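Local coordinates for protein SusD homolog (Bacteroides thetaiotaomicron, PDB 3EHM) that probably binds mucin O-glycans, as a SusD-like outer-membrane lipoprotein involved in mucin O-glycan utilization by a human gut symbiont, at residues M32-V36 / S97-L101; T137-G141 / K518-V522; P22-G26 / I106-A110; Y387-K393 / T416-D422. One frame throughout, in Å; residues are numbered along the deposited sequence.

Interaction 1 (M32-V36 / S97-L101)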
loop_
_atom_site.group_PDB
_atom_site.type_symbol
_atom_site.label_atom_id
_atom_site.label_comp_id
_atom_site.label_asym_id
_atom_site.label_seq_id
_atom_site.Cartn_x
_atom_site.Cartn_y
_atom_site.Cartn_z
HETATM N N MSE A 32 -1.148 -11.276 -15.087
HETATM C CA MSE A 32 -0.776 -9.919 -14.690
HETATM C C MSE A 32 -1.608 -9.418 -13.518
HETATM O O MSE A 32 -1.073 -8.893 -12.541
HETATM C CB MSE A 32 -0.949 -8.934 -15.857
HETATM C CG MSE A 32 0.130 -9.001 -16.923
HETATM SE SE MSE A 32 -0.061 -7.516 -18.170
HETATM C CE MSE A 32 0.474 -6.079 -16.985
ATOM N N GLN A 33 -2.923 -9.571 -13.628
ATOM C CA GLN A 33 -3.831 -9.114 -12.586
ATOM C C GLN A 33 -3.575 -9.764 -11.233
ATOM O O GLN A 33 -3.692 -9.115 -10.192
ATOM C CB GLN A 33 -5.276 -9.361 -13.018
ATOM C CG GLN A 33 -5.649 -8.601 -14.276
ATOM C CD GLN A 33 -7.010 -8.987 -14.803
ATOM O OE1 GLN A 33 -8.036 -8.537 -14.295
ATOM N NE2 GLN A 33 -7.026 -9.837 -15.822
ATOM N N GLN A 34 -3.227 -11.043 -11.243
ATOM C CA GLN A 34 -2.961 -11.750 -9.999
ATOM C C GLN A 34 -1.605 -11.375 -9.412
ATOM O O GLN A 34 -1.310 -11.715 -8.270
ATOM C CB GLN A 34 -3.003 -13.256 -10.234
ATOM C CG GLN A 34 -4.336 -13.753 -10.745
ATOM C CD GLN A 34 -4.271 -15.200 -11.158
ATOM O OE1 GLN A 34 -4.138 -16.089 -10.318
ATOM N NE2 GLN A 34 -4.351 -15.448 -12.462
ATOM N N ARG A 35 -0.784 -10.680 -10.196
ATOM C CA ARG A 35 0.554 -10.282 -9.757
ATOM C C ARG A 35 0.671 -8.888 -9.141
ATOM O O ARG A 35 1.599 -8.629 -8.372
ATOM C CB ARG A 35 1.536 -10.368 -10.930
ATOM C CG ARG A 35 1.746 -11.767 -11.472
ATOM C CD ARG A 35 2.421 -12.660 -10.454
ATOM N NE ARG A 35 2.696 -13.977 -11.016
ATOM C CZ ARG A 35 3.432 -14.905 -10.417
ATOM N NH1 ARG A 35 3.972 -14.660 -9.231
ATOM N NH2 ARG A 35 3.628 -16.077 -11.009
ATOM N N VAL A 36 -0.238 -7.983 -9.493
ATOM C CA VAL A 36 -0.190 -6.620 -8.957
ATOM C C VAL A 36 0.024 -6.687 -7.446
ATOM O O VAL A 36 0.927 -6.053 -6.903
ATOM C CB VAL A 36 -1.484 -5.862 -9.285
ATOM C CG1 VAL A 36 -1.444 -4.462 -8.679
ATOM C CG2 VAL A 36 -1.650 -5.786 -10.799
ATOM N N SER A 97 9.614 -8.046 -11.503
ATOM C CA SER A 97 9.835 -9.052 -12.536
ATOM C C SER A 97 8.750 -10.079 -12.842
ATOM O O SER A 97 8.606 -10.474 -13.999
ATOM C CB SER A 97 11.171 -9.771 -12.288
ATOM O OG SER A 97 11.140 -10.562 -11.115
ATOM N N GLN A 98 7.984 -10.523 -11.846
ATOM C CA GLN A 98 6.943 -11.515 -12.131
ATOM C C GLN A 98 5.915 -10.973 -13.121
ATOM O O GLN A 98 5.539 -11.662 -14.070
ATOM C CB GLN A 98 6.232 -11.971 -10.846
ATOM C CG GLN A 98 7.065 -12.900 -9.951
ATOM C CD GLN A 98 7.353 -14.277 -10.562
ATOM O OE1 GLN A 98 8.108 -15.071 -9.993
ATOM N NE2 GLN A 98 6.751 -14.565 -11.710
ATOM N N ILE A 99 5.473 -9.736 -12.917
ATOM C CA ILE A 99 4.491 -9.148 -13.818
ATOM C C ILE A 99 5.132 -8.697 -15.143
ATOM O O ILE A 99 4.452 -8.578 -16.162
ATOM C CB ILE A 99 3.753 -7.968 -13.133
ATOM C CG1 ILE A 99 2.480 -7.635 -13.914
ATOM C CG2 ILE A 99 4.660 -6.751 -13.040
ATOM C CD1 ILE A 99 1.574 -6.645 -13.209
ATOM N N PHE A 100 6.443 -8.464 -15.131
ATOM C CA PHE A 100 7.154 -8.052 -16.346
ATOM C C PHE A 100 7.009 -9.105 -17.439
ATOM O O PHE A 100 6.793 -8.777 -18.604
ATOM C CB PHE A 100 8.649 -7.862 -16.076
ATOM C CG PHE A 100 9.447 -7.523 -17.311
ATOM C CD1 PHE A 100 9.514 -6.213 -17.775
ATOM C CD2 PHE A 100 10.107 -8.519 -18.027
ATOM C CE1 PHE A 100 10.224 -5.895 -18.938
ATOM C CE2 PHE A 100 10.819 -8.214 -19.193
ATOM C CZ PHE A 100 10.876 -6.898 -19.646
ATOM N N LEU A 101 7.139 -10.371 -17.047
ATOM C CA LEU A 101 7.049 -11.490 -17.980
ATOM C C LEU A 101 5.819 -11.465 -18.882
ATOM O O LEU A 101 5.942 -11.303 -20.098
ATOM C CB LEU A 101 7.101 -12.825 -17.223
ATOM C CG LEU A 101 8.477 -13.417 -16.899
ATOM C CD1 LEU A 101 9.186 -13.766 -18.203
ATOM C CD2 LEU A 101 9.301 -12.440 -16.085
#
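I99 reaches out from helix 85-110 and lays its side chain against M32, R35 and V36 of helix 23-36. Its CD1 is the tip of the insertion: it sits 3.5 Å from the carbonyl O of M32, 4.0 Å from the CE of the same residue, a selenomethionine, and 4.1 Å from V36 CG2. With chi1 and chi2 both near 180°, I99 is fully extended, so although its CA-to-CB bond points sideways the delta carbon still bridges the gap. R35 covers the base of that side chain, its CB 3.9 Å from I99 CB, and then turns outward so that its guanidinium presents one face to the Q98 amide, with R35 NH2 3.5 Å from Q98 NE2. Both of these atoms are nitrogens, and no hydrogen bond links them.

The two short helical segments run antiparallel, at 167° with axes 9.0 Å apart, and M32 and I99 have the closest CA atoms, 5.4 Å apart. This is helix-helix packing within the largely alpha-helical SusD fold, whose family belongs to the TPR clan. Helix 116-140 closes the buried side, with V128 against V36 and A132 and W133 against I99.

No hydrogen bond or salt bridge crosses between the segments, so the pairing rests on van der Waals contact and shape fit, with polar groups meeting only at its more exposed margin.

Interaction 2 (T137-G141 / K518-V522)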
loop_
_atom_site.group_PDB
_atom_site.type_symbol
_atom_site.label_atom_id
_atom_site.label_comp_id
_atom_site.label_asym_id
_atom_site.label_seq_id
_atom_site.Cartn_x
_atom_site.Cartn_y
_atom_site.Cartn_z
ATOM N N THR A 137 8.596 1.045 -7.726
ATOM C CA THR A 137 9.417 2.232 -7.532
ATOM C C THR A 137 9.252 2.810 -6.131
ATOM O O THR A 137 10.208 3.308 -5.542
ATOM C CB THR A 137 9.104 3.323 -8.568
ATOM O OG1 THR A 137 9.936 4.461 -8.313
ATOM C CG2 THR A 137 7.644 3.736 -8.498
ATOM N N ASP A 138 8.045 2.733 -5.586
ATOM C CA ASP A 138 7.808 3.261 -4.246
ATOM C C ASP A 138 8.486 2.417 -3.177
ATOM O O ASP A 138 8.682 2.870 -2.050
ATOM C CB ASP A 138 6.309 3.366 -3.967
ATOM C CG ASP A 138 5.649 4.463 -4.779
ATOM O OD1 ASP A 138 6.388 5.313 -5.326
ATOM O OD2 ASP A 138 4.402 4.488 -4.866
ATOM N N VAL A 139 8.851 1.190 -3.537
ATOM C CA VAL A 139 9.524 0.303 -2.605
ATOM C C VAL A 139 11.050 0.353 -2.766
ATOM O O VAL A 139 11.765 0.427 -1.773
ATOM C CB VAL A 139 9.040 -1.156 -2.780
ATOM C CG1 VAL A 139 9.985 -2.116 -2.068
ATOM C CG2 VAL A 139 7.632 -1.299 -2.213
ATOM N N PHE A 140 11.540 0.324 -4.006
ATOM C CA PHE A 140 12.988 0.343 -4.265
ATOM C C PHE A 140 13.566 1.693 -4.691
ATOM O O PHE A 140 14.746 1.975 -4.447
ATOM C CB PHE A 140 13.365 -0.665 -5.360
ATOM C CG PHE A 140 13.143 -2.106 -4.990
ATOM C CD1 PHE A 140 11.965 -2.753 -5.342
ATOM C CD2 PHE A 140 14.130 -2.829 -4.323
ATOM C CE1 PHE A 140 11.768 -4.099 -5.041
ATOM C CE2 PHE A 140 13.943 -4.178 -4.016
ATOM C CZ PHE A 140 12.757 -4.815 -4.377
ATOM N N GLY A 141 12.745 2.513 -5.342
ATOM C CA GLY A 141 13.215 3.795 -5.837
ATOM C C GLY A 141 13.400 3.690 -7.346
ATOM O O GLY A 141 12.414 3.661 -8.083
ATOM N N LYS A 518 16.446 7.759 1.928
ATOM C CA LYS A 518 15.139 8.327 1.617
ATOM C C LYS A 518 14.877 8.400 0.119
ATOM O O LYS A 518 15.758 8.757 -0.667
ATOM C CB LYS A 518 15.008 9.726 2.223
ATOM C CG LYS A 518 15.017 9.754 3.744
ATOM C CD LYS A 518 14.863 11.181 4.251
ATOM C CE LYS A 518 14.929 11.246 5.769
ATOM N NZ LYS A 518 14.649 12.623 6.252
ATOM N N LEU A 519 13.654 8.069 -0.272
ATOM C CA LEU A 519 13.296 8.105 -1.676
ATOM C C LEU A 519 13.014 9.522 -2.147
ATOM O O LEU A 519 12.934 10.453 -1.346
ATOM C CB LEU A 519 12.110 7.175 -1.940
ATOM C CG LEU A 519 12.493 5.710 -1.681
ATOM C CD1 LEU A 519 11.298 4.788 -1.923
ATOM C CD2 LEU A 519 13.652 5.327 -2.598
ATOM N N TRP A 520 12.873 9.671 -3.457
ATOM C CA TRP A 520 12.652 10.964 -4.090
ATOM C C TRP A 520 11.474 11.809 -3.607
ATOM O O TRP A 520 11.625 13.019 -3.426
ATOM C CB TRP A 520 12.541 10.768 -5.604
ATOM C CG TRP A 520 12.254 12.032 -6.363
ATOM C CD1 TRP A 520 13.063 13.130 -6.478
ATOM C CD2 TRP A 520 11.066 12.328 -7.106
ATOM N NE1 TRP A 520 12.449 14.092 -7.250
ATOM C CE2 TRP A 520 11.222 13.626 -7.647
ATOM C CE3 TRP A 520 9.884 11.624 -7.367
ATOM C CZ2 TRP A 520 10.242 14.232 -8.434
ATOM C CZ3 TRP A 520 8.904 12.230 -8.152
ATOM C CH2 TRP A 520 9.092 13.523 -8.675
ATOM N N TRP A 521 10.311 11.192 -3.405
ATOM C CA TRP A 521 9.133 11.950 -2.979
ATOM C C TRP A 521 9.010 12.319 -1.500
ATOM O O TRP A 521 8.013 12.922 -1.098
ATOM C CB TRP A 521 7.843 11.249 -3.437
ATOM C CG TRP A 521 7.871 9.739 -3.406
ATOM C CD1 TRP A 521 7.764 8.897 -4.480
ATOM C CD2 TRP A 521 8.000 8.900 -2.253
ATOM N NE1 TRP A 521 7.818 7.587 -4.067
ATOM C CE2 TRP A 521 7.963 7.558 -2.705
ATOM C CE3 TRP A 521 8.143 9.148 -0.880
ATOM C CZ2 TRP A 521 8.066 6.468 -1.831
ATOM C CZ3 TRP A 521 8.244 8.060 -0.009
ATOM C CH2 TRP A 521 8.205 6.736 -0.492
ATOM N N VAL A 522 10.008 11.983 -0.688
ATOM C CA VAL A 522 9.927 12.320 0.730
ATOM C C VAL A 522 9.973 13.837 0.857
ATOM O O VAL A 522 10.916 14.473 0.391
ATOM C CB VAL A 522 11.091 11.709 1.533
ATOM C CG1 VAL A 522 11.011 12.169 2.993
ATOM C CG2 VAL A 522 11.029 10.192 1.458
#
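K518, an exposed residue, leads in without touching the helix. L519 is the first residue to engage, pointing toward the C-terminal turn of helix 116-140. Its CD1 lies 3.2 Å from the carbonyl O of D138, while CD2 comes within 3.6 Å of G141 CA and 4.0 Å of F140 O. G141 has just left the helix with a positive phi of 105°, and a beta carbon there would stand only 2.9 Å from L519 CD2; at these backbone angles it would also collide with the carbonyl O of F140. The bare backbone therefore lets the leucine seat against the helix end.

L519 also begins a type I beta turn that runs to V522. W520, within the turn, faces elsewhere, and its backbone N is held by Q160. The turn brings W521 back toward the helix, where its indole NE1 donates a 3.0 Å hydrogen bond to D138 OD1, which approaches the ring at its edge. Y164 also hydrogen-bonds OD1 of D138, and R214 forms a salt bridge with OD2.

The contact thus fastens a loop late in the chain onto a helix of the SusD-like helical framework, 377 residues earlier. Its chemistry is mixed: leucine methyls pack over buried helix-end carbonyls, those of D138 and F140 hydrogen-bonded by R457 and R488, and one carboxylate, shared among indole, phenol and arginine, gives the tryptophan a directional anchor.

Interaction 3 (P22-G26 / I106-A110)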
loop_
_atom_site.group_PDB
_atom_site.type_symbol
_atom_site.label_atom_id
_atom_site.label_comp_id
_atom_site.label_asym_id
_atom_site.label_seq_id
_atom_site.Cartn_x
_atom_site.Cartn_y
_atom_site.Cartn_z
ATOM N N PRO A 22 -9.925 -12.296 -28.146
ATOM C CA PRO A 22 -8.563 -12.027 -27.634
ATOM C C PRO A 22 -7.993 -13.220 -26.872
ATOM O O PRO A 22 -7.469 -13.070 -25.767
ATOM C CB PRO A 22 -8.670 -10.812 -26.728
ATOM C CG PRO A 22 -10.101 -10.934 -26.240
ATOM C CD PRO A 22 -10.889 -11.406 -27.476
ATOM N N LEU A 23 -8.092 -14.403 -27.467
ATOM C CA LEU A 23 -7.579 -15.613 -26.839
ATOM C C LEU A 23 -6.083 -15.549 -26.556
ATOM O O LEU A 23 -5.622 -16.065 -25.541
ATOM C CB LEU A 23 -7.870 -16.833 -27.718
ATOM C CG LEU A 23 -9.264 -17.451 -27.601
ATOM C CD1 LEU A 23 -9.494 -18.424 -28.748
ATOM C CD2 LEU A 23 -9.394 -18.164 -26.261
ATOM N N LYS A 24 -5.327 -14.916 -27.446
ATOM C CA LYS A 24 -3.882 -14.825 -27.270
ATOM C C LYS A 24 -3.429 -13.942 -26.110
ATOM O O LYS A 24 -2.284 -14.046 -25.669
ATOM C CB LYS A 24 -3.220 -14.340 -28.564
ATOM C CG LYS A 24 -3.648 -12.961 -29.020
ATOM C CD LYS A 24 -3.043 -12.651 -30.382
ATOM C CE LYS A 24 -3.556 -11.333 -30.933
ATOM N NZ LYS A 24 -3.012 -11.069 -32.297
ATOM N N TYR A 25 -4.319 -13.083 -25.618
ATOM C CA TYR A 25 -3.986 -12.178 -24.514
ATOM C C TYR A 25 -4.527 -12.620 -23.152
ATOM O O TYR A 25 -3.981 -12.255 -22.114
ATOM C CB TYR A 25 -4.530 -10.777 -24.803
ATOM C CG TYR A 25 -3.968 -10.124 -26.043
ATOM C CD1 TYR A 25 -4.778 -9.875 -27.153
ATOM C CD2 TYR A 25 -2.631 -9.743 -26.105
ATOM C CE1 TYR A 25 -4.263 -9.257 -28.296
ATOM C CE2 TYR A 25 -2.109 -9.132 -27.237
ATOM C CZ TYR A 25 -2.926 -8.889 -28.327
ATOM O OH TYR A 25 -2.395 -8.280 -29.441
ATOM N N GLY A 26 -5.608 -13.392 -23.175
ATOM C CA GLY A 26 -6.264 -13.851 -21.960
ATOM C C GLY A 26 -5.465 -14.366 -20.775
ATOM O O GLY A 26 -5.500 -13.768 -19.695
ATOM N N ILE A 106 2.667 -9.555 -24.015
ATOM C CA ILE A 106 1.502 -8.836 -24.523
ATOM C C ILE A 106 1.995 -7.670 -25.374
ATOM O O ILE A 106 1.485 -7.421 -26.464
ATOM C CB ILE A 106 0.628 -8.285 -23.365
ATOM C CG1 ILE A 106 -0.042 -9.446 -22.627
ATOM C CG2 ILE A 106 -0.426 -7.315 -23.904
ATOM C CD1 ILE A 106 -0.932 -9.005 -21.477
ATOM N N TYR A 107 3.000 -6.966 -24.864
ATOM C CA TYR A 107 3.586 -5.828 -25.561
ATOM C C TYR A 107 4.116 -6.255 -26.926
ATOM O O TYR A 107 3.813 -5.639 -27.949
ATOM C CB TYR A 107 4.728 -5.240 -24.725
ATOM C CG TYR A 107 5.447 -4.076 -25.373
ATOM C CD1 TYR A 107 4.779 -2.886 -25.651
ATOM C CD2 TYR A 107 6.802 -4.161 -25.693
ATOM C CE1 TYR A 107 5.441 -1.807 -26.231
ATOM C CE2 TYR A 107 7.473 -3.087 -26.274
ATOM C CZ TYR A 107 6.787 -1.915 -26.538
ATOM O OH TYR A 107 7.448 -0.847 -27.102
ATOM N N GLU A 108 4.911 -7.317 -26.938
ATOM C CA GLU A 108 5.488 -7.815 -28.176
ATOM C C GLU A 108 4.411 -8.142 -29.207
ATOM O O GLU A 108 4.570 -7.861 -30.395
ATOM C CB GLU A 108 6.341 -9.057 -27.887
ATOM C CG GLU A 108 6.875 -9.746 -29.131
ATOM C CD GLU A 108 7.954 -10.770 -28.823
ATOM O OE1 GLU A 108 8.423 -11.438 -29.769
ATOM O OE2 GLU A 108 8.337 -10.904 -27.638
ATOM N N ILE A 109 3.305 -8.715 -28.745
ATOM C CA ILE A 109 2.213 -9.101 -29.632
ATOM C C ILE A 109 1.340 -7.953 -30.134
ATOM O O ILE A 109 0.901 -7.957 -31.282
ATOM C CB ILE A 109 1.285 -10.127 -28.943
ATOM C CG1 ILE A 109 2.079 -11.372 -28.543
ATOM C CG2 ILE A 109 0.148 -10.513 -29.880
ATOM C CD1 ILE A 109 1.292 -12.351 -27.677
ATOM N N ALA A 110 1.101 -6.963 -29.285
ATOM C CA ALA A 110 0.227 -5.857 -29.659
ATOM C C ALA A 110 0.849 -4.519 -30.046
ATOM O O ALA A 110 0.176 -3.695 -30.657
ATOM C CB ALA A 110 -0.785 -5.628 -28.533
#
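Within the helical SusD-like fold, the first turn of helix 23-36 packs here against the last turn of helix 85-110, and Y25 does most of the work. Its chi1 of -61° (m) carries the ring across the gap even though the CA-to-CB bond points sideways. The ring meets three aliphatic groups obliquely: CD2 of Y25 is 3.9 Å from I106 CG2, CE2 is 3.7 Å from I109 CG2, and CZ is 3.9 Å from A110 CB. I106 and I109 share the mt rotamer, and each turns its CG2 methyl to the tyrosine; I106 lies one turn before A110, whose N bonds back to I106 O at 2.9 Å.

K24 adopts a p chi1, with its remaining torsions all near 180°. The straight chain that results passes I109, with K24 CD 3.9 Å from I109 CG2, and takes the ammonium on to a salt bridge with E118 of helix 116-140. The same glutamate receives a weak hydrogen bond from Y25 OH, and I121 of that helix touches Y25 too, so three helices meet around the tyrosine.

Between the two segments themselves there is no hydrogen bond; the pairing is apolar apart from the tyrosine hydroxyl, which settles among methyl groups, with Y25 OH 3.4 Å from I109 CG2 and 3.2 Å from A110 CB.

Interaction 4 (Y387-K393 / T416-D422)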
loop_
_atom_site.group_PDB
_atom_site.type_symbol
_atom_site.label_atom_id
_atom_site.label_comp_id
_atom_site.label_asym_id
_atom_site.label_seq_id
_atom_site.Cartn_x
_atom_site.Cartn_y
_atom_site.Cartn_z
ATOM N N TYR A 387 -18.669 9.469 14.937
ATOM C CA TYR A 387 -17.229 9.311 14.762
ATOM C C TYR A 387 -16.565 10.631 14.369
ATOM O O TYR A 387 -15.500 10.967 14.881
ATOM C CB TYR A 387 -16.943 8.247 13.696
ATOM C CG TYR A 387 -15.473 7.969 13.478
ATOM C CD1 TYR A 387 -14.756 8.624 12.479
ATOM C CD2 TYR A 387 -14.795 7.050 14.280
ATOM C CE1 TYR A 387 -13.395 8.366 12.278
ATOM C CE2 TYR A 387 -13.440 6.789 14.089
ATOM C CZ TYR A 387 -12.748 7.448 13.086
ATOM O OH TYR A 387 -11.420 7.166 12.886
ATOM N N LEU A 388 -17.206 11.374 13.470
ATOM C CA LEU A 388 -16.677 12.649 12.988
ATOM C C LEU A 388 -16.644 13.759 14.025
ATOM O O LEU A 388 -15.935 14.751 13.853
ATOM C CB LEU A 388 -17.474 13.130 11.771
ATOM C CG LEU A 388 -17.232 12.387 10.454
ATOM C CD1 LEU A 388 -18.229 12.849 9.410
ATOM C CD2 LEU A 388 -15.812 12.637 9.989
ATOM N N SER A 389 -17.419 13.617 15.092
ATOM C CA SER A 389 -17.421 14.646 16.125
ATOM C C SER A 389 -16.554 14.218 17.307
ATOM O O SER A 389 -16.487 14.905 18.323
ATOM C CB SER A 389 -18.855 14.939 16.586
ATOM O OG SER A 389 -19.477 13.782 17.116
ATOM N N GLY A 390 -15.881 13.080 17.159
ATOM C CA GLY A 390 -15.027 12.584 18.223
ATOM C C GLY A 390 -13.744 13.381 18.370
ATOM O O GLY A 390 -13.138 13.789 17.378
ATOM N N THR A 391 -13.320 13.594 19.611
ATOM C CA THR A 391 -12.108 14.353 19.885
ATOM C C THR A 391 -11.085 13.513 20.654
ATOM O O THR A 391 -10.188 14.047 21.308
ATOM C CB THR A 391 -12.430 15.619 20.704
ATOM O OG1 THR A 391 -12.951 15.237 21.983
ATOM C CG2 THR A 391 -13.469 16.472 19.980
ATOM N N GLY A 392 -11.226 12.194 20.574
ATOM C CA GLY A 392 -10.298 11.318 21.262
ATOM C C GLY A 392 -9.010 11.128 20.478
ATOM O O GLY A 392 -8.984 11.296 19.259
ATOM N N LYS A 393 -7.936 10.786 21.180
ATOM C CA LYS A 393 -6.641 10.565 20.549
ATOM C C LYS A 393 -6.326 9.075 20.537
ATOM O O LYS A 393 -6.909 8.305 21.299
ATOM C CB LYS A 393 -5.544 11.325 21.305
ATOM C CG LYS A 393 -5.439 12.812 20.954
ATOM C CD LYS A 393 -6.721 13.557 21.267
ATOM C CE LYS A 393 -6.602 15.040 20.967
ATOM N NZ LYS A 393 -7.884 15.757 21.248
ATOM N N THR A 416 -3.251 13.585 16.832
ATOM C CA THR A 416 -4.493 14.296 16.546
ATOM C C THR A 416 -5.746 13.416 16.635
ATOM O O THR A 416 -5.659 12.192 16.748
ATOM C CB THR A 416 -4.417 14.931 15.134
ATOM O OG1 THR A 416 -5.524 15.815 14.933
ATOM C CG2 THR A 416 -4.440 13.842 14.060
ATOM N N SER A 417 -6.908 14.062 16.572
ATOM C CA SER A 417 -8.202 13.387 16.649
ATOM C C SER A 417 -8.895 13.356 15.283
ATOM O O SER A 417 -8.401 13.931 14.314
ATOM C CB SER A 417 -9.103 14.125 17.634
ATOM O OG SER A 417 -9.413 15.411 17.129
ATOM N N PRO A 418 -10.060 12.688 15.194
ATOM C CA PRO A 418 -10.812 12.594 13.939
ATOM C C PRO A 418 -11.512 13.893 13.545
ATOM O O PRO A 418 -11.621 14.213 12.360
ATOM C CB PRO A 418 -11.832 11.486 14.220
ATOM C CG PRO A 418 -11.208 10.690 15.329
ATOM C CD PRO A 418 -10.629 11.774 16.198
ATOM N N LYS A 419 -11.991 14.638 14.536
ATOM C CA LYS A 419 -12.716 15.877 14.259
ATOM C C LYS A 419 -11.846 16.912 13.559
ATOM O O LYS A 419 -10.785 17.291 14.050
ATOM C CB LYS A 419 -13.299 16.454 15.553
ATOM C CG LYS A 419 -14.232 17.631 15.328
ATOM C CD LYS A 419 -14.838 18.109 16.639
ATOM C CE LYS A 419 -15.701 19.342 16.425
ATOM N NZ LYS A 419 -16.200 19.865 17.726
ATOM N N TRP A 420 -12.315 17.378 12.409
ATOM C CA TRP A 420 -11.569 18.343 11.612
ATOM C C TRP A 420 -11.143 19.617 12.343
ATOM O O TRP A 420 -9.986 20.024 12.256
ATOM C CB TRP A 420 -12.376 18.710 10.364
ATOM C CG TRP A 420 -11.660 19.661 9.458
ATOM C CD1 TRP A 420 -11.812 21.018 9.404
ATOM C CD2 TRP A 420 -10.655 19.329 8.496
ATOM N NE1 TRP A 420 -10.963 21.552 8.465
ATOM C CE2 TRP A 420 -10.242 20.537 7.891
ATOM C CE3 TRP A 420 -10.062 18.128 8.083
ATOM C CZ2 TRP A 420 -9.264 20.579 6.893
ATOM C CZ3 TRP A 420 -9.088 18.169 7.091
ATOM C CH2 TRP A 420 -8.700 19.389 6.507
ATOM N N ASP A 421 -12.074 20.231 13.067
ATOM C CA ASP A 421 -11.809 21.478 13.782
ATOM C C ASP A 421 -11.115 21.345 15.140
ATOM O O ASP A 421 -10.920 22.347 15.832
ATOM C CB ASP A 421 -13.124 22.243 13.975
ATOM C CG ASP A 421 -13.896 22.413 12.681
ATOM O OD1 ASP A 421 -13.309 22.912 11.694
ATOM O OD2 ASP A 421 -15.096 22.051 12.648
ATOM N N ASP A 422 -10.738 20.127 15.517
ATOM C CA ASP A 422 -10.085 19.882 16.807
ATOM C C ASP A 422 -8.566 19.781 16.645
ATOM O O ASP A 422 -8.059 18.765 16.170
ATOM C CB ASP A 422 -10.646 18.592 17.414
ATOM C CG ASP A 422 -10.094 18.297 18.792
ATOM O OD1 ASP A 422 -10.153 19.186 19.665
ATOM O OD2 ASP A 422 -9.612 17.167 19.009
HETATM O O HOH W 1 -14.939 16.391 11.685
HETATM O O HOH W 2 -17.654 17.196 18.756
#
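D422 and K393 form the salt bridge of this contact, with K393 NZ 3.2 Å from D422 OD2. Each end has a second tie: K393 NZ donates to T391 O at 2.9 Å, and S417 OG donates to D422 OD2 at 2.6 Å. One backbone hydrogen bond joins the segments, K419 N to G390 O at 3.2 Å. Two waters add bridges: water 1 links L388 O to W420 N, each at 2.9 Å, and water 2 lies 2.6 Å from S389 O and 3.2 Å from K419 NZ.

In this SusD-like, mainly helical fold, the end of helix 384-388 and the loop leaving it meet a later part of the long connection to helix 429-445, and a type I beta turn from K419 to D422 brings D422 back to face K393. K436 of helix 429-445 hydrogen-bonds several groups of 416-422, including T416 OG1 and the carbonyl of D422.

Packing along the backbone comes next. K419 CA lies 3.4 Å from L388 O, and S417 CA lies 3.4 Å from G392 O, both as CA-H...O contacts. P418 fills the space between, its CD 3.4 Å from G390 O and its CB 4.0 Å from Y387 CE1, while the hydroxyl of Y387 bonds to Q440.

Overall arrangement
Interactions 1 and 3 belong to one interface, where helix 23-36 pairs with helix 85-110; their centres are 14 Å apart and they touch through M32 SE and I106 CD1, 3.7 Å apart. Interaction 1 is nested within the chain loop closed by interaction 3. Helix 116-140 follows next: it backs both contacts and ends in interaction 2, whose centre lies 20 Å from that of interaction 1. Interaction 2 spans most of the chain and encloses interaction 4, about 31 Å away between centres. Interaction 4 lies across the chain's centre from interactions 1 and 3, so the N-terminal helix pair, the late-loop tie and the contact beyond helix 384-388 hold separate parts of one SusD-like fold.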